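Local coordinates for protein putative branched-chain amino acid ABC transporter (Rhodospirillum rubrum ATCC 11170, PDB 3HUT) that probably binds branched-chain or related amino acids as the extracellular solute-binding receptor of an ABC transporter, at residues A[278-283]-A[317-322]. Sequence-based numbering, arbitrary orientation.
Sequences FAAHGY and GVTGIT
T319 OG1 is hydrogen-bonded to D284 OD2 and K333 NZ, both probably charged, while its methyl CG2 serves the apolar side of the contact with H281. Threonine suits the place because one residue supplies both: with OG1 between the backbone N and the carbonyl carbon (chi1 65°), CG2 is directed at the helix and lies over the centre of the H281 ring, 3.7 Å above its plane, a CH-pi contact for which the flat imidazole offers a face. T319 CG2 also packs 3.9 Å from A280 CB, where a small side chain lets the turn come close. Beta-branched V318 has two methyls for two partners: CG2 rests on A280 CB at 3.9 Å, and CG1 meets Y283 CD2 at 3.8 Å, approaching the ring obliquely. An alanine in place of H281 would probably leave the T319 methyl without its aromatic floor and open a gap where the imidazole lay. D284 also takes the backbone N-H of V318, helping to hold the G317-G320 type I turn against the helix. In this periplasmic binding protein fold, the turn between strands 315-317 and 322-324 thus lies against a buried flank of helix 277-296, beside helix 258-271, whose F263 stacks on the long-reaching Y283 ring and touches A280 and V318.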
ATOM      1  N   PHE A 278       7.424   0.270  -1.015  1.00 10.66           N
ATOM      2  CA  PHE A 278       7.369   1.704  -1.274  1.00  9.32           C
ATOM      3  C   PHE A 278       7.842   1.985  -2.698  1.00  9.06           C
ATOM      4  O   PHE A 278       7.260   2.805  -3.414  1.00  8.00           O
ATOM      5  CB  PHE A 278       8.226   2.439  -0.241  1.00 11.85           C
ATOM      6  CG  PHE A 278       7.740   2.253   1.165  1.00 13.16           C
ATOM      7  CD1 PHE A 278       6.642   2.968   1.632  1.00 14.36           C
ATOM      8  CD2 PHE A 278       8.328   1.310   2.000  1.00 15.84           C
ATOM      9  CE1 PHE A 278       6.132   2.743   2.910  1.00 16.04           C
ATOM     10  CE2 PHE A 278       7.826   1.075   3.280  1.00 15.67           C
ATOM     11  CZ  PHE A 278       6.726   1.793   3.735  1.00 17.13           C
ATOM     12  N   ALA A 279       8.890   1.285  -3.116  1.00  8.81           N
ATOM     13  CA  ALA A 279       9.404   1.451  -4.469  1.00  8.75           C
ATOM     14  C   ALA A 279       8.327   1.016  -5.466  1.00  7.11           C
ATOM     15  O   ALA A 279       8.124   1.655  -6.504  1.00  7.02           O
ATOM     16  CB  ALA A 279      10.653   0.611  -4.654  1.00  9.47           C
ATOM     17  N   ALA A 280       7.628  -0.065  -5.139  1.00  5.72           N
ATOM     18  CA  ALA A 280       6.577  -0.587  -6.007  1.00  4.45           C
ATOM     19  C   ALA A 280       5.405   0.389  -6.140  1.00  6.17           C
ATOM     20  O   ALA A 280       4.883   0.603  -7.232  1.00  3.54           O
ATOM     21  CB  ALA A 280       6.090  -1.926  -5.470  1.00  6.64           C
ATOM     22  N   HIS A 281       4.980   0.972  -5.028  1.00  5.58           N
ATOM     23  CA  HIS A 281       3.883   1.927  -5.071  1.00  7.20           C
ATOM     24  C   HIS A 281       4.331   3.198  -5.787  1.00  7.65           C
ATOM     25  O   HIS A 281       3.532   3.861  -6.443  1.00  8.51           O
ATOM     26  CB  HIS A 281       3.402   2.234  -3.650  1.00  8.53           C
ATOM     27  CG  HIS A 281       2.618   1.116  -3.036  1.00 11.63           C
ATOM     28  ND1 HIS A 281       1.282   0.907  -3.312  1.00 13.24           N
ATOM     29  CD2 HIS A 281       2.990   0.111  -2.210  1.00  9.67           C
ATOM     30  CE1 HIS A 281       0.870  -0.178  -2.682  1.00 12.17           C
ATOM     31  NE2 HIS A 281       1.887  -0.681  -2.007  1.00 12.01           N
ATOM     32  N   GLY A 282       5.613   3.528  -5.668  1.00  7.54           N
ATOM     33  CA  GLY A 282       6.133   4.703  -6.340  1.00  8.46           C
ATOM     34  C   GLY A 282       6.139   4.429  -7.833  1.00  8.80           C
ATOM     35  O   GLY A 282       5.880   5.318  -8.651  1.00  7.25           O
ATOM     36  N   TYR A 283       6.434   3.181  -8.189  1.00  6.78           N
ATOM     37  CA  TYR A 283       6.454   2.774  -9.588  1.00  7.99           C
ATOM     38  C   TYR A 283       5.045   2.912 -10.169  1.00  8.28           C
ATOM     39  O   TYR A 283       4.857   3.514 -11.230  1.00  9.30           O
ATOM     40  CB  TYR A 283       6.916   1.316  -9.706  1.00  7.63           C
ATOM     41  CG  TYR A 283       7.121   0.839 -11.130  1.00  8.30           C
ATOM     42  CD1 TYR A 283       8.114   1.393 -11.940  1.00  8.61           C
ATOM     43  CD2 TYR A 283       6.343  -0.192 -11.658  1.00  6.15           C
ATOM     44  CE1 TYR A 283       8.332   0.925 -13.242  1.00  7.71           C
ATOM     45  CE2 TYR A 283       6.550  -0.665 -12.957  1.00  7.99           C
ATOM     46  CZ  TYR A 283       7.547  -0.103 -13.742  1.00  9.02           C
ATOM     47  OH  TYR A 283       7.762  -0.572 -15.025  1.00  8.86           O
ATOM     48  N   GLY A 317      -1.146  -2.579 -12.210  1.00 10.32           N
ATOM     49  CA  GLY A 317       0.099  -2.236 -11.537  1.00  9.50           C
ATOM     50  C   GLY A 317       0.838  -3.419 -10.946  1.00 10.16           C
ATOM     51  O   GLY A 317       0.310  -4.533 -10.893  1.00 10.00           O
ATOM     52  N   VAL A 318       2.072  -3.180 -10.511  1.00  8.50           N
ATOM     53  CA  VAL A 318       2.864  -4.237  -9.900  1.00  8.28           C
ATOM     54  C   VAL A 318       2.349  -4.464  -8.485  1.00  8.13           C
ATOM     55  O   VAL A 318       2.707  -5.446  -7.837  1.00  7.33           O
ATOM     56  CB  VAL A 318       4.365  -3.872  -9.865  1.00  8.55           C
ATOM     57  CG1 VAL A 318       4.859  -3.623 -11.283  1.00  8.41           C
ATOM     58  CG2 VAL A 318       4.597  -2.645  -8.994  1.00  7.16           C
ATOM     59  N   THR A 319       1.501  -3.548  -8.018  1.00  7.40           N
ATOM     60  CA  THR A 319       0.915  -3.657  -6.686  1.00  7.76           C
ATOM     61  C   THR A 319      -0.501  -4.211  -6.810  1.00  7.58           C
ATOM     62  O   THR A 319      -1.262  -4.205  -5.846  1.00  7.03           O
ATOM     63  CB  THR A 319       0.872  -2.288  -5.946  1.00  9.20           C
ATOM     64  OG1 THR A 319      -0.012  -1.384  -6.626  1.00  9.64           O
ATOM     65  CG2 THR A 319       2.268  -1.677  -5.879  1.00  8.01           C
ATOM     66  N   GLY A 320      -0.837  -4.689  -8.011  1.00  7.38           N
ATOM     67  CA  GLY A 320      -2.145  -5.271  -8.260  1.00  9.55           C
ATOM     68  C   GLY A 320      -3.067  -4.418  -9.108  1.00  9.53           C
ATOM     69  O   GLY A 320      -2.796  -3.244  -9.344  1.00  9.79           O
ATOM     70  N   ILE A 321      -4.163  -5.009  -9.572  1.00  9.19           N
ATOM     71  CA  ILE A 321      -5.126  -4.269 -10.378  1.00 10.17           C
ATOM     72  C   ILE A 321      -5.694  -3.180  -9.476  1.00  9.44           C
ATOM     73  O   ILE A 321      -6.273  -3.477  -8.433  1.00  8.13           O
ATOM     74  CB  ILE A 321      -6.250  -5.194 -10.884  1.00 11.75           C
ATOM     75  CG1 ILE A 321      -5.646  -6.245 -11.821  1.00 13.40           C
ATOM     76  CG2 ILE A 321      -7.331  -4.372 -11.580  1.00 11.34           C
ATOM     77  CD1 ILE A 321      -6.656  -7.178 -12.472  1.00 19.08           C
ATOM     78  N   THR A 322      -5.526  -1.925  -9.895  1.00  7.77           N
ATOM     79  CA  THR A 322      -5.942  -0.761  -9.115  1.00  6.56           C
ATOM     80  C   THR A 322      -7.079   0.077  -9.703  1.00  7.58           C
ATOM     81  O   THR A 322      -7.102   0.362 -10.901  1.00  6.51           O
ATOM     82  CB  THR A 322      -4.724   0.156  -8.887  1.00  7.79           C
ATOM     83  OG1 THR A 322      -3.700  -0.586  -8.210  1.00  7.12           O
ATOM     84  CG2 THR A 322      -5.104   1.376  -8.062  1.00  7.95           C
TER